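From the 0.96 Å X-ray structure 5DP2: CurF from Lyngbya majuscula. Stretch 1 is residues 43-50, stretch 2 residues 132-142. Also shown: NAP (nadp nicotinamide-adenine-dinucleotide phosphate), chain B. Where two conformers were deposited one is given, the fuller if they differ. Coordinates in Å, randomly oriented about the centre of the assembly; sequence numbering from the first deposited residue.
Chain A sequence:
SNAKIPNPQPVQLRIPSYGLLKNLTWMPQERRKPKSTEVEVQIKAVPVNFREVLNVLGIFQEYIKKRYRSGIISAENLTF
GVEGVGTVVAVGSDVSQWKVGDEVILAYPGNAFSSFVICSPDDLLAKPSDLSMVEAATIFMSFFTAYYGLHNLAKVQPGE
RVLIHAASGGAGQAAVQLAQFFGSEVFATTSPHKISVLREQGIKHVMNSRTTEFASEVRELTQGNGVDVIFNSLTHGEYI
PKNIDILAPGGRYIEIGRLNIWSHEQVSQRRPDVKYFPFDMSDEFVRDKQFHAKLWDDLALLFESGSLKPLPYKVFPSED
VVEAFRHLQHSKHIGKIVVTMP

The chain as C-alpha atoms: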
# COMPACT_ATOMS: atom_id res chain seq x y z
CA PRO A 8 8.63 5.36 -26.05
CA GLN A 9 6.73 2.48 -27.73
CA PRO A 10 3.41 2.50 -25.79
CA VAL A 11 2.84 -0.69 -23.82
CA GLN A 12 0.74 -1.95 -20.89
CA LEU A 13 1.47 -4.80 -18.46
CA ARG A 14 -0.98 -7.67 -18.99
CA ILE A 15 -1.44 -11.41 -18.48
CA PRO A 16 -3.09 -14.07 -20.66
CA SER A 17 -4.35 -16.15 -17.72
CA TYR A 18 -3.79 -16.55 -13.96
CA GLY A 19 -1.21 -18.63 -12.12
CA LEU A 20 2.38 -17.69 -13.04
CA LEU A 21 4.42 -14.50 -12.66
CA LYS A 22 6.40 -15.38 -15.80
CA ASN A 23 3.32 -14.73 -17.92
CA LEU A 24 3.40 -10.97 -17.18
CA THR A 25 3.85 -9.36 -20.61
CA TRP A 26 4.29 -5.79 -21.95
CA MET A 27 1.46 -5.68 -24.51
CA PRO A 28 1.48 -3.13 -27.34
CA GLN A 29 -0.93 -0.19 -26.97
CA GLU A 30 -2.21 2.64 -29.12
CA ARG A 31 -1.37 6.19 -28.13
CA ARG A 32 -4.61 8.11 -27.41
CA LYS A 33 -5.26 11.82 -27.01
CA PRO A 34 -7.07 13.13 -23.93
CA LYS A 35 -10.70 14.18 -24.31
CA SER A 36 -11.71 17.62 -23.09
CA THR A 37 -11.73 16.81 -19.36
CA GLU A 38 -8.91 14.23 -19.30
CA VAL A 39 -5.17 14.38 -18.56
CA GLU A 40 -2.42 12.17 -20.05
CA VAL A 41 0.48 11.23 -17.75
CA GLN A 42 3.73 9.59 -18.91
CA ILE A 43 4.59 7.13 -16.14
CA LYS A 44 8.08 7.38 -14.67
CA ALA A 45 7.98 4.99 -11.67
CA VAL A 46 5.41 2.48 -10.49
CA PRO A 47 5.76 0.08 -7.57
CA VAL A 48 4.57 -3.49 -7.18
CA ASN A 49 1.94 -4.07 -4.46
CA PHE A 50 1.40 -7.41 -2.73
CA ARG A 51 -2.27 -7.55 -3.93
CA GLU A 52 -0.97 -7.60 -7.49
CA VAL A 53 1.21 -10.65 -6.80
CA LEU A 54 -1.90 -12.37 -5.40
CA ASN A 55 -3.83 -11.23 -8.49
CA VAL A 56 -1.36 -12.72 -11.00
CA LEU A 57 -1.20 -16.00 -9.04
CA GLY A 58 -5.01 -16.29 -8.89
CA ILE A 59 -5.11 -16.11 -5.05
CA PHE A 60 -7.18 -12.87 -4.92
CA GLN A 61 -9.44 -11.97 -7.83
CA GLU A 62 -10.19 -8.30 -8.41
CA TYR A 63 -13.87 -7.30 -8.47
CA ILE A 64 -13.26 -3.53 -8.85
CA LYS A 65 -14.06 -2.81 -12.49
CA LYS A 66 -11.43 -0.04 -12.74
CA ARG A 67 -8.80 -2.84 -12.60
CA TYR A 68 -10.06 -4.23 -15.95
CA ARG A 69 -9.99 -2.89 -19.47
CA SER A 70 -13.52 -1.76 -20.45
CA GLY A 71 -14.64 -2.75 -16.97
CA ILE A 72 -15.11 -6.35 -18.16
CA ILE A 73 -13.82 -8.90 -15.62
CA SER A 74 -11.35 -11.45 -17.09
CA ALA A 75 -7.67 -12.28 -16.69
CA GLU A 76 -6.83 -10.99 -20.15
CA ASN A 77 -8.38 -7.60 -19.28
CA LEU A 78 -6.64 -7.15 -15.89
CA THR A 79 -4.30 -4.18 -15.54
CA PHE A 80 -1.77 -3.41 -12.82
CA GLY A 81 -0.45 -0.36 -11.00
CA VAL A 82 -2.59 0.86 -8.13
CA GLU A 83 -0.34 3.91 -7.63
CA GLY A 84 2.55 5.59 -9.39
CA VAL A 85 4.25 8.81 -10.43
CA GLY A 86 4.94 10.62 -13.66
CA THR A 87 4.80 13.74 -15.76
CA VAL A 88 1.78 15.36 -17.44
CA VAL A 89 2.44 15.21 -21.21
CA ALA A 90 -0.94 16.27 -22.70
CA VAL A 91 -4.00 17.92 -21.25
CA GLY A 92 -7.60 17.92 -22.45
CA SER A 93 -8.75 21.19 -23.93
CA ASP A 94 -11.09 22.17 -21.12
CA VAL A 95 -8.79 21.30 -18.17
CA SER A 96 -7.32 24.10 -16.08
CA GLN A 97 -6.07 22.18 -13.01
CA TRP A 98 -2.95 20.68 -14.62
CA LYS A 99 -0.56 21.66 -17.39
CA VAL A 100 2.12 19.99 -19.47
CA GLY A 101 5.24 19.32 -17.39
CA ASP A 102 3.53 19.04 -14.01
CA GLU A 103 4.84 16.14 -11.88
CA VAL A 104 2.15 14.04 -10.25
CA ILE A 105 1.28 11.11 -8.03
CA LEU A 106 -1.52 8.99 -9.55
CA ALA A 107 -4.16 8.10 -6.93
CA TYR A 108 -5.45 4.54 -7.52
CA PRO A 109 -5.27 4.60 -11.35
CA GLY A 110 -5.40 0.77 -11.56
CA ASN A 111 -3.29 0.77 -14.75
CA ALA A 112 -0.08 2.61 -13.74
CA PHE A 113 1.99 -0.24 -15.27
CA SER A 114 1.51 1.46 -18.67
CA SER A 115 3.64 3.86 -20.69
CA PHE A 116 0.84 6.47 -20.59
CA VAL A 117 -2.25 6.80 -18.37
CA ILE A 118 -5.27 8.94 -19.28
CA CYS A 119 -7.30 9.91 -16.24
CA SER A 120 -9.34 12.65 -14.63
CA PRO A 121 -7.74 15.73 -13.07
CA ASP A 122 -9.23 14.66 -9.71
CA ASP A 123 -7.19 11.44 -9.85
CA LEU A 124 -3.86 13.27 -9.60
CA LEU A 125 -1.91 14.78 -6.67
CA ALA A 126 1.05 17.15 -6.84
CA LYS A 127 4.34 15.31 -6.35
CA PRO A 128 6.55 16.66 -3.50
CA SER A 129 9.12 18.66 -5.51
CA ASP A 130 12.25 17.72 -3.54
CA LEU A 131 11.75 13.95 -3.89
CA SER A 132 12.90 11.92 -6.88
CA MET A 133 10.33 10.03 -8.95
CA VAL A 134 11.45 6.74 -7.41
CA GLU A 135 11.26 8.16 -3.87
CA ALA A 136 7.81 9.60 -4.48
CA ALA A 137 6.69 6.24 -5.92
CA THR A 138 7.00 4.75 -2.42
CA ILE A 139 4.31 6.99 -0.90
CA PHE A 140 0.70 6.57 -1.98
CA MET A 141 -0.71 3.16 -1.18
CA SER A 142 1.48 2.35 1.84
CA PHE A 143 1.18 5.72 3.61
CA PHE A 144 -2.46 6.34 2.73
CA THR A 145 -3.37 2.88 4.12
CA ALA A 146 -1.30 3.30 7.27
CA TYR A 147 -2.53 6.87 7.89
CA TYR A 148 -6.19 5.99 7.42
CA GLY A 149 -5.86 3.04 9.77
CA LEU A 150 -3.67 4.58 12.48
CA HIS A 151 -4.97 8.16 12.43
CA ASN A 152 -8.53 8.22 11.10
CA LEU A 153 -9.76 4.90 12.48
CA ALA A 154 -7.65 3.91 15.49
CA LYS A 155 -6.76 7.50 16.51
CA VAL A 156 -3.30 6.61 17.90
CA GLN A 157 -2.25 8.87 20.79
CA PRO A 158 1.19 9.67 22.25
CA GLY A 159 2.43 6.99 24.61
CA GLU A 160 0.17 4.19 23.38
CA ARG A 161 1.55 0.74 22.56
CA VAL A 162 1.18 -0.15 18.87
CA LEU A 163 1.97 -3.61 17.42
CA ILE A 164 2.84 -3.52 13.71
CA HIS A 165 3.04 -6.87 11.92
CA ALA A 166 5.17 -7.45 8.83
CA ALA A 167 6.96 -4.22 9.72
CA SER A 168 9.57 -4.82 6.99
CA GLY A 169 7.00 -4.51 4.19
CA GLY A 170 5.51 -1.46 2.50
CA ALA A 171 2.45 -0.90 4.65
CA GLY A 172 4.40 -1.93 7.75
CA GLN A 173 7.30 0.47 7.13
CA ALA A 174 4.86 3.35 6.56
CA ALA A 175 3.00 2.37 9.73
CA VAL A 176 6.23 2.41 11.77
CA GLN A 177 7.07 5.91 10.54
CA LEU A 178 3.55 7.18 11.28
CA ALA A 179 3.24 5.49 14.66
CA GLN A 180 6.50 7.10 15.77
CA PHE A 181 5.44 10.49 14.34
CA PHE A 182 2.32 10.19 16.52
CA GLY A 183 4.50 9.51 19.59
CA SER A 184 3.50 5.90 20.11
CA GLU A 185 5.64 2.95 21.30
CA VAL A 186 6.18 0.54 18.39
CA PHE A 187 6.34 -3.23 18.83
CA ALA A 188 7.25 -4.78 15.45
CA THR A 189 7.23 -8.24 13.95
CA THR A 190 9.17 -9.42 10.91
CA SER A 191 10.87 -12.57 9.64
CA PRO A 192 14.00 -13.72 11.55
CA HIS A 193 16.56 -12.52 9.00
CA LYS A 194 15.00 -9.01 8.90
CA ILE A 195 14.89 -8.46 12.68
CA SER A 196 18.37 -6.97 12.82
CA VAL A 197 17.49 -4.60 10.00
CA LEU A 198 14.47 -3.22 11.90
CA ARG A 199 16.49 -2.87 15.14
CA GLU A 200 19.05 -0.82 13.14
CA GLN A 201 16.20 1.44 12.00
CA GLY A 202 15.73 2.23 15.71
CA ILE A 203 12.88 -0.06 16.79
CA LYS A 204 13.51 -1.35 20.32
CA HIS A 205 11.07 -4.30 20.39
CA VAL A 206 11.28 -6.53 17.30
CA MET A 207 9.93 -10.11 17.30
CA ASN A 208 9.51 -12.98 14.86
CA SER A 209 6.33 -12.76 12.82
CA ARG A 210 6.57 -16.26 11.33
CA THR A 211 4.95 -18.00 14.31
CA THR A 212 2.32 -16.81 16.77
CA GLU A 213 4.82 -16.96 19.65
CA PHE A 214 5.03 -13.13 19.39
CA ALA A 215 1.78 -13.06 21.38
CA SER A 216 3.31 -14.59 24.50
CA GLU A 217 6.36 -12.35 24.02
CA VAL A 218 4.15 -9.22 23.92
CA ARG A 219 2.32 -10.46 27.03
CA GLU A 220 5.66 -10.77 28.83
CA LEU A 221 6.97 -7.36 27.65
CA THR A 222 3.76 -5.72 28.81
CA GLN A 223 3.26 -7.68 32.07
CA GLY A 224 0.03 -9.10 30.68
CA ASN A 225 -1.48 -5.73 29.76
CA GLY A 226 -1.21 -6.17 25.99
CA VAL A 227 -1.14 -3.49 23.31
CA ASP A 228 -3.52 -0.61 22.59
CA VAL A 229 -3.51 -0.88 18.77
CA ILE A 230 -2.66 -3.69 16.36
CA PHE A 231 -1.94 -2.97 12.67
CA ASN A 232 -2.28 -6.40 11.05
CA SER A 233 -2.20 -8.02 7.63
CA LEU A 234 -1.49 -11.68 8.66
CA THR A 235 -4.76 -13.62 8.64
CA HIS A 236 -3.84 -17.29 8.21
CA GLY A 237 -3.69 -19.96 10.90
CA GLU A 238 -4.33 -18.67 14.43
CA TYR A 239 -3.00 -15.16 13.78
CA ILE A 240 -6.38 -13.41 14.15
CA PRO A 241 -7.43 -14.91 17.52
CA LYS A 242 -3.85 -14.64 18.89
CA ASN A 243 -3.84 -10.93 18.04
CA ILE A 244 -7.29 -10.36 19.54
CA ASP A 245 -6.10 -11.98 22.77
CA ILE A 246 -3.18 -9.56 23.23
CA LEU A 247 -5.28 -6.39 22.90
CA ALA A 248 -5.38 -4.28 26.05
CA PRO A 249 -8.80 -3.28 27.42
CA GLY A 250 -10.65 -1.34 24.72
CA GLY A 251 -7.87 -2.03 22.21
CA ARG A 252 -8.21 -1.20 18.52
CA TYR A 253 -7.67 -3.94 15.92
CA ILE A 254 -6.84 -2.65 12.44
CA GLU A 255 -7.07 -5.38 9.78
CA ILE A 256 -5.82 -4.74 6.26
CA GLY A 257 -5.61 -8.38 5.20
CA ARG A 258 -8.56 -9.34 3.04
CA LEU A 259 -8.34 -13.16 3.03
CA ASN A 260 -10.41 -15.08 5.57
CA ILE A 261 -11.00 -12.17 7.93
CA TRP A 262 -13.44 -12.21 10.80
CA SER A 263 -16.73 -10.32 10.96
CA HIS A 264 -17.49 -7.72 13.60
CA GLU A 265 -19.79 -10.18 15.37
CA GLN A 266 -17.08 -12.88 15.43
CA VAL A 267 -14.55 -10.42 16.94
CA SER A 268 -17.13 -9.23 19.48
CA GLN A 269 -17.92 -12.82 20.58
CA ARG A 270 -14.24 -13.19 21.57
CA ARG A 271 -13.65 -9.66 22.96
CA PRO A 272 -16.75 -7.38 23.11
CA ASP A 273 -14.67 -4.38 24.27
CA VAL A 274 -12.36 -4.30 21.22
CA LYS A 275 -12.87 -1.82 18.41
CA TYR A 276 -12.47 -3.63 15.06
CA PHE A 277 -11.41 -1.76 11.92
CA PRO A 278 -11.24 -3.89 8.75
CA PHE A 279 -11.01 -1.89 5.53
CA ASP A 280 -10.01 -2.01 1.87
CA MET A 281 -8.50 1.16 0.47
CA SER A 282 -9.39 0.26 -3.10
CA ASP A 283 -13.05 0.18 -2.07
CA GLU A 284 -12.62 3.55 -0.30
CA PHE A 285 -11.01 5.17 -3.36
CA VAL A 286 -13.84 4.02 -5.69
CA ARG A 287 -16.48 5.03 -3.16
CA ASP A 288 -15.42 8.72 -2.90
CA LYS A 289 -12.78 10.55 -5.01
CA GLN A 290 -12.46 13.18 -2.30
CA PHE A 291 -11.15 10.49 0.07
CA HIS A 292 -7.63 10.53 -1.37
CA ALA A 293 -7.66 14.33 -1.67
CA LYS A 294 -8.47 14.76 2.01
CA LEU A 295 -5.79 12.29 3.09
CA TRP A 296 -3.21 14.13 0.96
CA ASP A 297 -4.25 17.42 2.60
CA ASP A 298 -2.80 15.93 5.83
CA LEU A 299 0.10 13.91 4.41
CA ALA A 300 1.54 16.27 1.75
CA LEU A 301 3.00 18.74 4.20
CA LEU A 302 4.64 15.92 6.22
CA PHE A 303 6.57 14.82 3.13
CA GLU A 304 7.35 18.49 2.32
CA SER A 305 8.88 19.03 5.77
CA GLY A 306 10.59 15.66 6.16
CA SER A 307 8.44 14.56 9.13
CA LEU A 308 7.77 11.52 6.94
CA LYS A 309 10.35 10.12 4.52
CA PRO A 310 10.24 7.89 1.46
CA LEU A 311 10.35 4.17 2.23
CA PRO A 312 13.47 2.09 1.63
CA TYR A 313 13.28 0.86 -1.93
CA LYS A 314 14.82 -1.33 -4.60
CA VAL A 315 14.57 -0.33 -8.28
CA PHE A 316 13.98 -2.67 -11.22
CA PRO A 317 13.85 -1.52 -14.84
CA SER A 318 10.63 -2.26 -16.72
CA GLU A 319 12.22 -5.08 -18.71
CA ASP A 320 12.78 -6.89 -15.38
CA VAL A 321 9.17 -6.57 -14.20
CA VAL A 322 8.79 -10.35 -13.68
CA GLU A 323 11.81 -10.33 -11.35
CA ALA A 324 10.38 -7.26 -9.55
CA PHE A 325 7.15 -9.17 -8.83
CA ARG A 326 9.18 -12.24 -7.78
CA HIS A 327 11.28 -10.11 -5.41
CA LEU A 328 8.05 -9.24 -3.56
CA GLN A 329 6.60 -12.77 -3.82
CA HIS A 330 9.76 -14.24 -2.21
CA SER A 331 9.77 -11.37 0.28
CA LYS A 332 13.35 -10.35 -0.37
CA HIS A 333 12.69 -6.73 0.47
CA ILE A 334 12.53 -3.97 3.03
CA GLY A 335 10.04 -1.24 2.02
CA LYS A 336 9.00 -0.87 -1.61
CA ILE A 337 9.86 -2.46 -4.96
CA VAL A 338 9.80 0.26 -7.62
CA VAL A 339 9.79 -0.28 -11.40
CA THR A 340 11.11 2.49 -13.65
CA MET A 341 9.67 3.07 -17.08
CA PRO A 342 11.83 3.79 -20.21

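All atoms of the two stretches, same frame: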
# COMPACT_ATOMS: atom_id res chain seq x y z
N ILE A 43 4.15 7.75 -17.38
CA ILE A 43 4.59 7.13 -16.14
C ILE A 43 6.10 7.09 -16.08
O ILE A 43 6.76 6.74 -17.05
CB ILE A 43 3.97 5.71 -15.99
CG1 ILE A 43 2.46 5.78 -16.05
CG2 ILE A 43 4.47 5.04 -14.74
CD1 ILE A 43 1.79 6.62 -14.98
N LYS A 44 6.65 7.45 -14.90
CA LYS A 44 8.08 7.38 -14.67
C LYS A 44 8.48 6.29 -13.68
O LYS A 44 9.54 5.68 -13.83
CB LYS A 44 8.63 8.74 -14.25
CG LYS A 44 8.37 9.87 -15.26
CD LYS A 44 9.14 9.68 -16.56
CE LYS A 44 8.64 10.59 -17.68
NZ LYS A 44 9.01 12.01 -17.43
N ALA A 45 7.66 6.03 -12.66
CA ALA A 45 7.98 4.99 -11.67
C ALA A 45 6.67 4.47 -11.12
O ALA A 45 5.73 5.23 -10.86
CB ALA A 45 8.89 5.55 -10.57
N VAL A 46 6.62 3.15 -10.92
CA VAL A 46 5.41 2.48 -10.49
C VAL A 46 5.83 1.29 -9.65
O VAL A 46 6.62 0.46 -10.11
CB VAL A 46 4.51 2.07 -11.70
CG1 VAL A 46 5.27 1.46 -12.87
CG2 VAL A 46 3.35 1.22 -11.23
N PRO A 47 5.35 1.19 -8.41
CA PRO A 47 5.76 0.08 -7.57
C PRO A 47 4.87 -1.13 -7.73
O PRO A 47 3.73 -1.03 -8.21
CB PRO A 47 5.62 0.65 -6.17
CG PRO A 47 4.41 1.54 -6.30
CD PRO A 47 4.50 2.16 -7.67
N VAL A 48 5.38 -2.29 -7.29
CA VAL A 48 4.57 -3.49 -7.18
C VAL A 48 3.90 -3.54 -5.80
O VAL A 48 4.56 -3.26 -4.79
CB VAL A 48 5.45 -4.76 -7.34
CG1 VAL A 48 4.57 -6.02 -7.38
CG2 VAL A 48 6.31 -4.70 -8.58
N ASN A 49 2.62 -3.88 -5.73
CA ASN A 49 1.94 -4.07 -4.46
C ASN A 49 1.65 -5.55 -4.24
O ASN A 49 1.46 -6.30 -5.20
CB ASN A 49 0.65 -3.22 -4.40
CG ASN A 49 0.98 -1.75 -4.07
OD1 ASN A 49 1.02 -1.33 -2.90
ND2 ASN A 49 1.31 -0.99 -5.06
N PHE A 50 1.58 -6.00 -3.00
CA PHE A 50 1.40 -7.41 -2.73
C PHE A 50 0.08 -7.94 -3.33
O PHE A 50 0.05 -9.07 -3.84
CB PHE A 50 1.46 -7.68 -1.22
CG PHE A 50 1.57 -9.12 -0.87
CD1 PHE A 50 2.76 -9.82 -1.14
CD2 PHE A 50 0.51 -9.78 -0.29
CE1 PHE A 50 2.87 -11.17 -0.81
CE2 PHE A 50 0.63 -11.12 0.08
CZ PHE A 50 1.81 -11.81 -0.20
N SER A 132 12.80 12.52 -5.55
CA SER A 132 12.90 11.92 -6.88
C SER A 132 11.61 11.19 -7.25
O SER A 132 10.77 10.91 -6.38
CB SER A 132 14.09 10.98 -6.92
OG SER A 132 13.80 9.83 -6.15
N MET A 133 11.45 10.87 -8.54
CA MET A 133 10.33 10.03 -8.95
C MET A 133 10.28 8.71 -8.19
O MET A 133 9.23 8.31 -7.70
CB MET A 133 10.32 9.80 -10.46
CG MET A 133 9.97 11.03 -11.29
SD MET A 133 8.22 11.39 -11.19
CE MET A 133 8.13 12.89 -12.13
N VAL A 134 11.42 8.03 -8.09
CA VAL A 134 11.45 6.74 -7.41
C VAL A 134 11.09 6.88 -5.93
O VAL A 134 10.35 6.08 -5.38
CB VAL A 134 12.82 6.07 -7.61
CG1 VAL A 134 13.03 4.95 -6.61
CG2 VAL A 134 12.94 5.54 -9.04
N GLU A 135 11.62 7.92 -5.27
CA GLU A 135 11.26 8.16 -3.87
C GLU A 135 9.77 8.41 -3.71
O GLU A 135 9.11 7.87 -2.82
CB GLU A 135 12.03 9.37 -3.33
CG GLU A 135 13.47 9.06 -2.97
CD GLU A 135 14.25 10.28 -2.52
OE1 GLU A 135 14.09 11.37 -3.11
OE2 GLU A 135 15.08 10.10 -1.59
N ALA A 136 9.23 9.26 -4.57
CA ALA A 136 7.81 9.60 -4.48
C ALA A 136 6.92 8.40 -4.77
O ALA A 136 5.81 8.32 -4.26
CB ALA A 136 7.46 10.78 -5.38
N ALA A 137 7.43 7.47 -5.58
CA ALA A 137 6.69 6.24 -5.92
C ALA A 137 6.51 5.32 -4.72
O ALA A 137 5.73 4.37 -4.82
CB ALA A 137 7.38 5.50 -7.05
N THR A 138 7.20 5.58 -3.60
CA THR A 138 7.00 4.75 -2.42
C THR A 138 5.82 5.19 -1.57
O THR A 138 5.48 4.49 -0.61
CB THR A 138 8.27 4.71 -1.53
OG1 THR A 138 8.46 5.97 -0.86
CG2 THR A 138 9.49 4.30 -2.28
N ILE A 139 5.19 6.34 -1.88
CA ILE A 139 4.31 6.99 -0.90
C ILE A 139 2.87 6.48 -0.86
O ILE A 139 2.36 6.15 0.20
CB ILE A 139 4.31 8.53 -1.11
CG1 ILE A 139 5.70 9.10 -0.82
CG2 ILE A 139 3.23 9.18 -0.25
CD1 ILE A 139 5.84 10.57 -1.14
N PHE A 140 2.16 6.52 -2.01
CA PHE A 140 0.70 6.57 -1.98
C PHE A 140 0.02 5.41 -1.25
O PHE A 140 -0.64 5.61 -0.23
CB PHE A 140 0.15 6.70 -3.42
CG PHE A 140 -1.35 6.82 -3.49
CD1 PHE A 140 -1.98 8.05 -3.30
CD2 PHE A 140 -2.14 5.70 -3.72
CE1 PHE A 140 -3.36 8.14 -3.33
CE2 PHE A 140 -3.52 5.79 -3.76
CZ PHE A 140 -4.13 7.02 -3.55
N MET A 141 0.12 4.19 -1.77
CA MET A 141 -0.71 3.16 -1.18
C MET A 141 -0.28 2.86 0.26
O MET A 141 -1.13 2.69 1.15
CB MET A 141 -0.73 1.92 -2.06
CG MET A 141 -1.73 0.88 -1.63
SD MET A 141 -3.46 1.35 -1.62
CE MET A 141 -3.84 1.21 -3.36
N SER A 142 1.01 2.76 0.50
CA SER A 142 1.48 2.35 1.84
C SER A 142 1.15 3.41 2.90
O SER A 142 0.63 3.07 3.97
CB SER A 142 2.96 2.02 1.81
OG SER A 142 3.25 0.95 0.93
PA NAP B . 4.46 -6.07 1.89
O1A NAP B . 5.62 -5.30 1.36
O2A NAP B . 4.03 -5.86 3.30
O5B NAP B . 4.75 -7.61 1.61
C5B NAP B . 4.01 -8.64 2.27
C4B NAP B . 4.43 -8.84 3.71
O4B NAP B . 3.78 -9.98 4.21
C3B NAP B . 5.91 -9.02 3.90
O3B NAP B . 6.40 -7.92 4.67
C2B NAP B . 6.06 -10.35 4.66
O2B NAP B . 6.89 -10.38 5.78
C1B NAP B . 4.66 -10.62 5.17
N9A NAP B . 4.27 -12.02 5.18
C8A NAP B . 3.75 -12.75 4.13
N7A NAP B . 3.51 -14.02 4.51
C5A NAP B . 3.86 -14.11 5.80
C6A NAP B . 3.85 -15.15 6.78
N6A NAP B . 3.40 -16.37 6.45
N1A NAP B . 4.28 -14.87 8.00
C2A NAP B . 4.72 -13.64 8.29
N3A NAP B . 4.78 -12.59 7.46
C4A NAP B . 4.37 -12.83 6.23
O3 NAP B . 3.18 -5.83 0.94
PN NAP B . 2.19 -4.57 0.87
O1N NAP B . 1.87 -4.36 -0.56
O2N NAP B . 2.72 -3.43 1.67
O5D NAP B . 0.91 -5.17 1.54
C5D NAP B . 0.95 -5.49 2.95
C4D NAP B . -0.25 -6.41 3.31
O4D NAP B . -1.38 -5.59 3.46
C3D NAP B . -0.63 -7.43 2.23
O3D NAP B . -1.23 -8.55 2.88
C2D NAP B . -1.61 -6.67 1.37
O2D NAP B . -2.49 -7.57 0.69
C1D NAP B . -2.32 -5.82 2.40
N1N NAP B . -2.81 -4.47 2.05
C2N NAP B . -4.11 -4.16 2.27
C3N NAP B . -4.63 -2.90 1.98
C7N NAP B . -6.06 -2.60 2.24
O7N NAP B . -6.47 -1.56 1.77
N7N NAP B . -6.79 -3.48 2.98
C4N NAP B . -3.78 -1.93 1.43
C5N NAP B . -2.45 -2.28 1.22
C6N NAP B . -1.98 -3.55 1.53
P2B NAP B . 8.49 -10.39 5.72
O1X NAP B . 8.92 -9.03 5.19
O2X NAP B . 8.87 -10.62 7.16
O3X NAP B . 8.89 -11.51 4.79

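What holds the strand against the helical segment? Apolar packing does, with no hydrogen bond crossing between the two stretches, and its centre is A45. The CB of A45 points toward the helix and lies 3.8 Å from the CB of A137, 4.3 Å from CG2 of V134 and 4.5 Å from the CB of M133. M133, V134 and A137 lie on one side of a helical turn, so a single methyl group can reach all three. The backbones come close here, with the CA of A45 5.8 Å from the CA of V134, an approach that goes with the small side chains of A45 and A137. Strand alternation shows in the neighbour V46, whose CB points away from the helix.

Where does the packing involve polar atoms or the polar ends of side chains? The CB of A45 is 4.0 Å from the O of M133, and the CG of P47 is 3.5 Å from the O of A137; both are contacts of carbon with a carbonyl oxygen. The oxygen of M133 is already engaged, accepting from the N of A137 at 2.9 Å. K44 contributes the aliphatic base of its side chain, its CB 4.0 Å from the CG of M133. With chi1 and chi2 both m, the chain then leads away, and its NZ finds a hydrogen bond elsewhere in the structure. At the far end of the contact, OD1 of N49 lies 3.7 Å from CG of M141, again without a hydrogen bond; both polar side-chain atoms of N49 are satisfied elsewhere.

How is the helical segment held in shape by its own bonds? S132 caps the helix start: its OG accepts from the N of E135 at 3.0 Å. E135 returns the favour, since its OE1 accepts from the N of S132, also at 3.0 Å, and the two nearly straight bonds close a reciprocal box. Further along, the chain makes a type I turn from A136 to I139, where the N of I139 donates to the O of A136 at 3.2 Å. T138, its CB turned away from the strand, uses OG1 to donate to the O of E135 at 2.8 Å.

What does the first stretch offer the bound NADP? Just beyond N49, the N of F50 donates to O1N of NAP at 3.0 Å, with an N-H...O angle of 170°. This is a backbone bond to a phosphate oxygen, made at the start of a helix. The side chain of F50 also meets the cofactor, with C5B of NAP over one face of its ring.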